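Local coordinates for protein octaprenyl Pyrophosphate Synthase (Helicobacter pylori, PDB 3TC1) that probably adds isopentenyl pyrophosphate units to an allylic pyrophosphate primer in a magnesium-dependent reaction to build the C40 chain of octaprenyl pyrophosphate, at residues M68-T71 with A72-L75; Y109-A112 with F113-S117; L134-G137 with E138-V142; N179-A182 with K183-A186. All coordinates share one frame; numbering follows the deposited sequence.

Contact 1. Residues M68-T71 with A72-L75; sequences MIQT and ASLL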
loop_
_atom_site.group_PDB
_atom_site.type_symbol
_atom_site.label_atom_id
_atom_site.label_comp_id
_atom_site.label_asym_id
_atom_site.label_seq_id
_atom_site.Cartn_x
_atom_site.Cartn_y
_atom_site.Cartn_z
ATOM N N MET B 68 12.518 1.314 -1.434
ATOM C CA MET B 68 11.236 2.011 -1.479
ATOM C C MET B 68 10.145 1.178 -0.827
ATOM O O MET B 68 9.246 1.715 -0.177
ATOM C CB MET B 68 10.875 2.376 -2.921
ATOM C CG MET B 68 11.727 3.525 -3.425
ATOM S SD MET B 68 11.291 4.132 -5.042
ATOM C CE MET B 68 9.753 4.971 -4.694
ATOM N N ILE B 69 10.235 -0.138 -0.991
ATOM C CA ILE B 69 9.283 -1.052 -0.375
ATOM C C ILE B 69 9.466 -0.959 1.140
ATOM O O ILE B 69 8.495 -0.867 1.895
ATOM C CB ILE B 69 9.541 -2.510 -0.832
ATOM C CG1 ILE B 69 9.057 -2.689 -2.274
ATOM C CG2 ILE B 69 8.846 -3.495 0.099
ATOM C CD1 ILE B 69 9.499 -3.992 -2.905
ATOM N N GLN B 70 10.720 -0.993 1.577
ATOM C CA GLN B 70 11.026 -0.900 3.001
ATOM C C GLN B 70 10.459 0.409 3.563
ATOM O O GLN B 70 9.840 0.418 4.623
ATOM C CB GLN B 70 12.548 -0.951 3.223
ATOM C CG GLN B 70 12.986 -0.768 4.677
ATOM C CD GLN B 70 12.451 -1.853 5.596
ATOM O OE1 GLN B 70 11.922 -2.863 5.138
ATOM N NE2 GLN B 70 12.597 -1.652 6.907
ATOM N N THR B 71 10.680 1.511 2.853
ATOM C CA THR B 71 10.175 2.813 3.294
ATOM C C THR B 71 8.647 2.825 3.352
ATOM O O THR B 71 8.065 3.407 4.266
ATOM C CB THR B 71 10.637 3.958 2.362
ATOM O OG1 THR B 71 12.064 4.067 2.405
ATOM C CG2 THR B 71 10.022 5.293 2.807
ATOM N N ALA B 72 7.997 2.188 2.381
ATOM C CA ALA B 72 6.537 2.147 2.365
ATOM C C ALA B 72 6.009 1.402 3.586
ATOM O O ALA B 72 5.050 1.839 4.228
ATOM C CB ALA B 72 6.029 1.475 1.084
ATOM N N SER B 73 6.630 0.272 3.905
ATOM C CA SER B 73 6.193 -0.514 5.051
ATOM C C SER B 73 6.362 0.272 6.348
ATOM O O SER B 73 5.520 0.203 7.231
ATOM C CB SER B 73 6.977 -1.826 5.143
ATOM O OG SER B 73 8.343 -1.576 5.386
ATOM N N LEU B 74 7.457 1.015 6.461
ATOM C CA LEU B 74 7.706 1.809 7.663
ATOM C C LEU B 74 6.665 2.920 7.787
ATOM O O LEU B 74 6.213 3.241 8.887
ATOM C CB LEU B 74 9.117 2.407 7.633
ATOM C CG LEU B 74 10.266 1.391 7.678
ATOM C CD1 LEU B 74 11.600 2.113 7.549
ATOM C CD2 LEU B 74 10.197 0.598 8.972
ATOM N N LEU B 75 6.282 3.500 6.653
ATOM C CA LEU B 75 5.281 4.562 6.647
ATOM C C LEU B 75 3.950 4.036 7.162
ATOM O O LEU B 75 3.292 4.688 7.966
ATOM C CB LEU B 75 5.096 5.123 5.236
ATOM C CG LEU B 75 6.216 5.999 4.666
ATOM C CD1 LEU B 75 5.891 6.332 3.211
ATOM C CD2 LEU B 75 6.367 7.280 5.487
#

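Contact 2. Residues Y109-A112 with F113-S117; sequences YSKA and FFELS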
loop_
_atom_site.group_PDB
_atom_site.type_symbol
_atom_site.label_atom_id
_atom_site.label_comp_id
_atom_site.label_asym_id
_atom_site.label_seq_id
_atom_site.Cartn_x
_atom_site.Cartn_y
_atom_site.Cartn_z
ATOM N N TYR B 109 4.927 2.023 -2.716
ATOM C CA TYR B 109 4.667 0.649 -3.144
ATOM C C TYR B 109 4.359 0.530 -4.638
ATOM O O TYR B 109 4.915 -0.325 -5.319
ATOM C CB TYR B 109 3.484 0.045 -2.379
ATOM C CG TYR B 109 3.805 -0.535 -1.019
ATOM C CD1 TYR B 109 4.889 -1.398 -0.841
ATOM C CD2 TYR B 109 2.990 -0.263 0.084
ATOM C CE1 TYR B 109 5.154 -1.977 0.401
ATOM C CE2 TYR B 109 3.245 -0.838 1.330
ATOM C CZ TYR B 109 4.329 -1.691 1.481
ATOM O OH TYR B 109 4.591 -2.251 2.709
ATOM N N SER B 110 3.459 1.372 -5.142
ATOM C CA SER B 110 3.082 1.301 -6.554
ATOM C C SER B 110 4.198 1.728 -7.511
ATOM O O SER B 110 4.410 1.087 -8.540
ATOM C CB SER B 110 1.799 2.110 -6.812
ATOM O OG SER B 110 1.889 3.428 -6.306
ATOM N N LYS B 111 4.917 2.796 -7.175
ATOM C CA LYS B 111 6.017 3.244 -8.025
ATOM C C LYS B 111 7.070 2.142 -8.050
ATOM O O LYS B 111 7.644 1.845 -9.097
ATOM C CB LYS B 111 6.628 4.547 -7.492
ATOM C CG LYS B 111 7.868 5.037 -8.264
ATOM C CD LYS B 111 7.588 5.279 -9.754
ATOM C CE LYS B 111 8.841 5.769 -10.480
ATOM N NZ LYS B 111 8.662 5.933 -11.951
ATOM N N ALA B 112 7.307 1.524 -6.896
ATOM C CA ALA B 112 8.285 0.451 -6.804
ATOM C C ALA B 112 7.876 -0.757 -7.644
ATOM O O ALA B 112 8.709 -1.339 -8.331
ATOM C CB ALA B 112 8.479 0.036 -5.351
ATOM N N PHE B 113 6.598 -1.135 -7.590
ATOM C CA PHE B 113 6.121 -2.280 -8.371
ATOM C C PHE B 113 6.142 -1.975 -9.858
ATOM O O PHE B 113 6.374 -2.866 -10.683
ATOM C CB PHE B 113 4.690 -2.655 -7.996
ATOM C CG PHE B 113 4.223 -3.952 -8.612
ATOM C CD1 PHE B 113 4.532 -5.176 -8.018
ATOM C CD2 PHE B 113 3.488 -3.951 -9.793
ATOM C CE1 PHE B 113 4.111 -6.379 -8.594
ATOM C CE2 PHE B 113 3.064 -5.143 -10.376
ATOM C CZ PHE B 113 3.377 -6.362 -9.773
ATOM N N PHE B 114 5.875 -0.721 -10.203
ATOM C CA PHE B 114 5.872 -0.325 -11.600
ATOM C C PHE B 114 7.249 -0.602 -12.187
ATOM O O PHE B 114 7.372 -1.186 -13.262
ATOM C CB PHE B 114 5.537 1.160 -11.738
ATOM C CG PHE B 114 5.592 1.657 -13.159
ATOM C CD1 PHE B 114 4.563 1.373 -14.049
ATOM C CD2 PHE B 114 6.700 2.367 -13.618
ATOM C CE1 PHE B 114 4.637 1.786 -15.381
ATOM C CE2 PHE B 114 6.784 2.783 -14.948
ATOM C CZ PHE B 114 5.753 2.492 -15.831
ATOM N N GLU B 115 8.286 -0.184 -11.468
ATOM C CA GLU B 115 9.649 -0.396 -11.922
ATOM C C GLU B 115 10.007 -1.882 -11.845
ATOM O O GLU B 115 10.748 -2.401 -12.687
ATOM C CB GLU B 115 10.617 0.428 -11.066
ATOM C CG GLU B 115 10.419 1.938 -11.161
ATOM C CD GLU B 115 10.499 2.463 -12.586
ATOM O OE1 GLU B 115 11.218 1.862 -13.409
ATOM O OE2 GLU B 115 9.853 3.491 -12.882
ATOM N N LEU B 116 9.463 -2.563 -10.841
ATOM C CA LEU B 116 9.720 -3.989 -10.632
ATOM C C LEU B 116 9.329 -4.857 -11.833
ATOM O O LEU B 116 10.003 -5.847 -12.146
ATOM C CB LEU B 116 8.973 -4.474 -9.379
ATOM C CG LEU B 116 9.123 -5.949 -8.988
ATOM C CD1 LEU B 116 10.596 -6.289 -8.757
ATOM C CD2 LEU B 116 8.314 -6.221 -7.721
ATOM N N SER B 117 8.252 -4.482 -12.508
ATOM C CA SER B 117 7.777 -5.234 -13.669
ATOM C C SER B 117 8.813 -5.339 -14.793
ATOM O O SER B 117 8.662 -6.141 -15.714
ATOM C CB SER B 117 6.506 -4.587 -14.212
ATOM O OG SER B 117 6.777 -3.279 -14.677
#

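Contact 3. Residues L134-G137 with E138-V142; sequences LSRG and EIEDV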
loop_
_atom_site.group_PDB
_atom_site.type_symbol
_atom_site.label_atom_id
_atom_site.label_comp_id
_atom_site.label_asym_id
_atom_site.label_seq_id
_atom_site.Cartn_x
_atom_site.Cartn_y
_atom_site.Cartn_z
ATOM N N LEU B 134 4.845 -9.392 4.229
ATOM C CA LEU B 134 5.071 -8.266 5.132
ATOM C C LEU B 134 3.713 -7.769 5.636
ATOM O O LEU B 134 3.559 -7.401 6.801
ATOM C CB LEU B 134 5.779 -7.118 4.406
ATOM C CG LEU B 134 7.228 -7.307 3.959
ATOM C CD1 LEU B 134 7.648 -6.119 3.104
ATOM C CD2 LEU B 134 8.129 -7.442 5.177
ATOM N N SER B 135 2.724 -7.750 4.751
ATOM C CA SER B 135 1.402 -7.286 5.156
ATOM C C SER B 135 0.724 -8.310 6.064
ATOM O O SER B 135 0.016 -7.939 6.998
ATOM C CB SER B 135 0.529 -6.984 3.928
ATOM O OG SER B 135 0.078 -8.169 3.289
ATOM N N ARG B 136 0.948 -9.597 5.809
ATOM C CA ARG B 136 0.351 -10.625 6.653
ATOM C C ARG B 136 1.013 -10.567 8.030
ATOM O O ARG B 136 0.354 -10.736 9.057
ATOM C CB ARG B 136 0.548 -12.023 6.053
ATOM C CG ARG B 136 -0.104 -13.124 6.879
ATOM C CD ARG B 136 0.028 -14.488 6.222
ATOM N NE ARG B 136 1.391 -15.004 6.262
ATOM C CZ ARG B 136 1.837 -15.996 5.496
ATOM N NH1 ARG B 136 1.027 -16.582 4.625
ATOM N NH2 ARG B 136 3.097 -16.400 5.596
ATOM N N GLY B 137 2.321 -10.324 8.037
ATOM C CA GLY B 137 3.055 -10.237 9.285
ATOM C C GLY B 137 2.634 -9.033 10.106
ATOM O O GLY B 137 2.583 -9.095 11.333
ATOM N N GLU B 138 2.333 -7.928 9.434
ATOM C CA GLU B 138 1.917 -6.725 10.137
ATOM C C GLU B 138 0.579 -6.985 10.830
ATOM O O GLU B 138 0.388 -6.614 11.986
ATOM C CB GLU B 138 1.789 -5.556 9.158
ATOM C CG GLU B 138 1.257 -4.283 9.792
ATOM C CD GLU B 138 2.164 -3.737 10.884
ATOM O OE1 GLU B 138 1.758 -2.759 11.544
ATOM O OE2 GLU B 138 3.277 -4.274 11.080
ATOM N N ILE B 139 -0.340 -7.634 10.124
ATOM C CA ILE B 139 -1.646 -7.945 10.690
ATOM C C ILE B 139 -1.493 -8.927 11.842
ATOM O O ILE B 139 -2.138 -8.787 12.876
ATOM C CB ILE B 139 -2.588 -8.546 9.632
ATOM C CG1 ILE B 139 -2.959 -7.470 8.614
ATOM C CG2 ILE B 139 -3.846 -9.099 10.295
ATOM C CD1 ILE B 139 -3.843 -7.968 7.494
ATOM N N GLU B 140 -0.639 -9.922 11.652
ATOM C CA GLU B 140 -0.384 -10.912 12.686
ATOM C C GLU B 140 0.164 -10.222 13.934
ATOM O O GLU B 140 -0.256 -10.501 15.052
ATOM C CB GLU B 140 0.638 -11.940 12.185
ATOM C CG GLU B 140 0.078 -12.955 11.195
ATOM C CD GLU B 140 1.162 -13.754 10.478
ATOM O OE1 GLU B 140 0.827 -14.788 9.862
ATOM O OE2 GLU B 140 2.345 -13.347 10.515
ATOM N N ASP B 141 1.100 -9.305 13.728
ATOM C CA ASP B 141 1.722 -8.591 14.834
ATOM C C ASP B 141 0.733 -7.796 15.689
ATOM O O ASP B 141 0.792 -7.848 16.916
ATOM C CB ASP B 141 2.821 -7.670 14.297
ATOM C CG ASP B 141 3.903 -7.374 15.332
ATOM O OD1 ASP B 141 4.173 -8.244 16.189
ATOM O OD2 ASP B 141 4.499 -6.279 15.274
ATOM N N VAL B 142 -0.189 -7.060 15.083
ATOM C CA VAL B 142 -1.091 -6.311 15.946
ATOM C C VAL B 142 -2.210 -7.190 16.514
ATOM O O VAL B 142 -2.703 -6.907 17.604
ATOM C CB VAL B 142 -1.639 -5.003 15.247
ATOM C CG1 VAL B 142 -1.133 -4.932 13.810
ATOM C CG2 VAL B 142 -3.171 -4.944 15.296
#

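Contact 4. Residues N179-A182 with K183-A186; sequences NKDA and KIYA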
loop_
_atom_site.group_PDB
_atom_site.type_symbol
_atom_site.label_atom_id
_atom_site.label_comp_id
_atom_site.label_asym_id
_atom_site.label_seq_id
_atom_site.Cartn_x
_atom_site.Cartn_y
_atom_site.Cartn_z
ATOM N N ASN B 179 22.793 -13.698 -11.907
ATOM C CA ASN B 179 23.022 -15.088 -12.279
ATOM C C ASN B 179 23.908 -15.868 -11.292
ATOM O O ASN B 179 24.851 -16.534 -11.684
ATOM C CB ASN B 179 23.610 -15.157 -13.694
ATOM C CG ASN B 179 23.533 -16.551 -14.290
ATOM O OD1 ASN B 179 22.479 -17.185 -14.269
ATOM N ND2 ASN B 179 24.646 -17.032 -14.835
ATOM N N LYS B 180 23.675 -15.710 -10.025
ATOM C CA LYS B 180 24.295 -16.417 -8.957
ATOM C C LYS B 180 23.390 -17.431 -8.302
ATOM O O LYS B 180 22.338 -17.410 -8.549
ATOM C CB LYS B 180 24.897 -15.461 -7.936
ATOM C CG LYS B 180 25.949 -14.637 -8.448
ATOM C CD LYS B 180 26.290 -13.623 -7.568
ATOM C CE LYS B 180 27.262 -14.009 -6.691
ATOM N NZ LYS B 180 28.559 -13.564 -7.121
ATOM N N ASP B 181 23.848 -18.243 -7.400
ATOM C CA ASP B 181 23.038 -19.312 -6.861
ATOM C C ASP B 181 22.097 -18.759 -5.862
ATOM O O ASP B 181 22.439 -18.439 -4.861
ATOM C CB ASP B 181 23.957 -20.240 -6.163
ATOM C CG ASP B 181 23.319 -21.447 -5.548
ATOM O OD1 ASP B 181 22.277 -21.437 -5.049
ATOM O OD2 ASP B 181 23.932 -22.445 -5.546
ATOM N N ALA B 182 20.888 -18.704 -6.288
ATOM C CA ALA B 182 19.833 -18.070 -5.633
ATOM C C ALA B 182 19.543 -18.748 -4.320
ATOM O O ALA B 182 19.210 -18.119 -3.436
ATOM C CB ALA B 182 18.717 -17.953 -6.434
ATOM N N LYS B 183 19.689 -20.038 -4.278
ATOM C CA LYS B 183 19.439 -20.821 -3.051
ATOM C C LYS B 183 20.393 -20.469 -1.920
ATOM O O LYS B 183 19.995 -20.299 -0.772
ATOM C CB LYS B 183 19.517 -22.343 -3.335
ATOM C CG LYS B 183 19.163 -23.179 -2.095
ATOM C CD LYS B 183 19.392 -24.670 -2.292
ATOM C CE LYS B 183 20.875 -25.009 -2.585
ATOM N NZ LYS B 183 21.820 -24.758 -1.448
ATOM N N ILE B 184 21.662 -20.342 -2.266
ATOM C CA ILE B 184 22.686 -20.003 -1.291
ATOM C C ILE B 184 22.427 -18.649 -0.648
ATOM O O ILE B 184 22.457 -18.515 0.575
ATOM C CB ILE B 184 24.097 -19.972 -1.937
ATOM C CG1 ILE B 184 24.515 -21.390 -2.328
ATOM C CG2 ILE B 184 25.086 -19.346 -0.970
ATOM C CD1 ILE B 184 25.852 -21.456 -3.029
ATOM N N TYR B 185 22.133 -17.655 -1.474
ATOM C CA TYR B 185 21.891 -16.318 -0.966
ATOM C C TYR B 185 20.529 -16.113 -0.313
ATOM O O TYR B 185 20.386 -15.260 0.563
ATOM C CB TYR B 185 22.151 -15.310 -2.081
ATOM C CG TYR B 185 23.622 -15.271 -2.439
ATOM C CD1 TYR B 185 24.537 -14.619 -1.614
ATOM C CD2 TYR B 185 24.111 -15.952 -3.555
ATOM C CE1 TYR B 185 25.899 -14.649 -1.883
ATOM C CE2 TYR B 185 25.475 -15.991 -3.833
ATOM C CZ TYR B 185 26.362 -15.338 -2.993
ATOM O OH TYR B 185 27.711 -15.368 -3.260
ATOM N N ALA B 186 19.534 -16.891 -0.724
ATOM C CA ALA B 186 18.218 -16.789 -0.112
ATOM C C ALA B 186 18.382 -17.340 1.304
ATOM O O ALA B 186 17.830 -16.807 2.267
ATOM C CB ALA B 186 17.208 -17.626 -0.884
#

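Contact 1. Residues M68-T71 with A72-L75
Ala72, Ser73, Leu74 and Leu75 give their backbone N-H groups in turn to the carbonyl oxygens of Met68, Ile69, Gln70 and Thr71, four i to i+4 bonds of regular alpha-helix. The shortest of them joins Ala72 N to Met68 O at 2.9 Å. The hydroxyl of Ser73 adds a fifth bond by folding back on its own helix: with chi1 at 64°, OG lies between the backbone N and the carbonyl carbon and donates to Gln70 O at 2.6 Å. Gln70 O is thus gripped twice, by Ser73 OG and Leu74 N, both on the same face of its plane. The two donors differ in approach, since the C=O...donor angle is 122° for the hydroxyl and 156° for the amide. Leu74 crowds the same carbonyl, its CG 3.2 Å from Gln70 O. The Gln70 side chain bends at chi2, which turns its amide toward the next turn, where NE2 lies 3.9 Å from Leu74 CD2. One residue further on, Leu75 CG lies 3.2 Å from Thr71 O, while Thr71 CG2 and Leu75 CD1 are 4.3 Å apart. Thr71 OG1 turns the other way and bonds to Glu67 O. The aspartate-rich DDxxD motif expected of prenyl synthases follows shortly after Leu75, at the C-terminal end of this helix. Thr71 and Ala72 pack on Phe108, Ser73 on Tyr109 and Leu75 on Ile92, all of helix 92-116, whereas Ile69 and Gln70 lie against Phe166 of helix 152-177.

Contact 2. Residues Y109-A112 with F113-S117
Lys111 reaches the Phe114 ring obliquely, its NZ 4.4 Å from Phe114 CD2, and Glu115 OE2 lies at the edge of that ring, in its plane. The other phenyl group, Phe113, points off the helix and stacks on Phe113 of the second subunit. Beside the Phe114 ring runs an i to i+4 salt bridge: Lys111 NZ donates to Glu115 OE2 at 2.9 Å, and OE2 receives it on its anti lone pair, away from OE1. Both chains bend at chi2 to meet, Lys111 at 58° and Glu115 at -56°; Lys111 CE comes within 3.5 Å of Glu115 OE2, and Glu115 CG within 3.5 Å of Lys111 O. The charges are shared further, with Glu19 and the ring of Trp16 around Lys111 NZ and Lys118 at Glu115 OE1, a network likely to keep both groups charged although both residues are buried. This is the end region of helix 92-116, which faces the partner subunit in the all-helical prenyl synthase fold. Regular backbone bonds carry it, such as Phe114 N to Ser110 O at 2.9 Å and Leu116 N to Ala112 O at 2.9 Å. Further along, Ser117 OG donates to Phe114 O at 2.6 Å. Tyr109 packs on Ile69, Ala72 and Ser73 of helix 53-80, Leu116 on Ala124 and Leu127, and Phe114 on Ser128 of the second subunit.

Contact 3. Residues L134-G137 with E138-V142
Arg136 and Glu140 lie side by side one turn apart on helix 121-144, a helix of the all-alpha prenyl synthase fold that both lines the interior of its own subunit and touches the second one. The backbone bonds are those of a regular alpha-helix: Glu138 N to Leu134 O, Ile139 N to Ser135 O, Glu140 N to Arg136 O at 2.9 Å and Asp141 N to Gly137 O at 2.8 Å. Among the charged groups, Arg136 NE and Glu140 OE1 form a long salt bridge of 3.7 Å, with guanidinium and carboxylate planes 27° apart. Each has a closer tie elsewhere: Arg136 NE pairs with Asp161 and NH1 bonds to Ile20 O of the second subunit, while Glu140 OE1 pairs with Arg157. Glu138 OE2 is bridged to Lys162, which also makes a weak, long ion pair with Asp141; the side chain of Asp141 is about 9 Å from a bound magnesium ion. Van der Waals contacts of side-chain carbons with oxygens complete the turn. Arg136 CG, held anti to the backbone N (chi1 -178°), runs past the carboxylate with Glu140 OE1 at 3.5 Å, and Glu140 CG sits 3.1 Å from Arg136 O. Ile139 CG1 leans over Ser135 O at 3.4 Å, and Ile139 packs on Met103 of the second subunit. The extended Glu140 chain brings its OE2 to 3.4 Å from Gly137 CA.

Contact 4. Residues N179-A182 with K183-A186
Asp181 caps the N-terminus of helix 182-205, its OD1 accepting from Ile184 N at 3.1 Å with an N-H...O angle of 160°. The donor stands above the carboxylate plane, 53° out of it. CG of Asp181 lies anti to the backbone N (chi1 -179°), which carries the carboxylate across the first turn and presses it on Ile184: the two chains cross at about a right angle, with Asp181 CG 3.4 Å from Ile184 CG1 and OD2 3.3 Å from CD1. The carbonyl of the same aspartate makes weak bonds to Ile184 N and Tyr185 N, and its oxygen meets the Tyr185 ring at the edge, near the ring plane, 3.3 Å from CD2. Ala186 N to Ala182 O, at 3.0 Å, is the first full helical bond. The turn joins two helices of the bundle: Asn179, with positive phi, is the C-prime residue of the Schellman motif that closes the preceding helix. Lys180, bent at chi3, crosses Tyr185 obliquely and brings CE to 3.7 Å from Tyr185 OH. Tyr185 also packs on Leu46 and Glu290, while Ala182 and Ala186 lie against Lys172 of helix 152-177.

In the fold
Contacts 1, 2 and 3 sit on consecutive helices, 53-80, 92-116 and 121-144; contact 4 is at the surface, about 25 Å from contact 1 between centres. Contact 1 touches both contact 2 and contact 3: Ser73 CA lies 3.3 Å from Tyr109 OH, and Ile69 CG2 packs on Leu134 CD1. Contact 2 lies far from the chain centre, yet it and contact 3 are buried and both reach the second subunit; each pairs charges one turn apart, closely in Lys111 with Glu115, loosely in Arg136 with Glu140. Contact 1, partly buried, relies on a serine hydroxyl returning to a carbonyl instead. Contact 4 alone begins a helix, so there a carboxylate caps a backbone N-H.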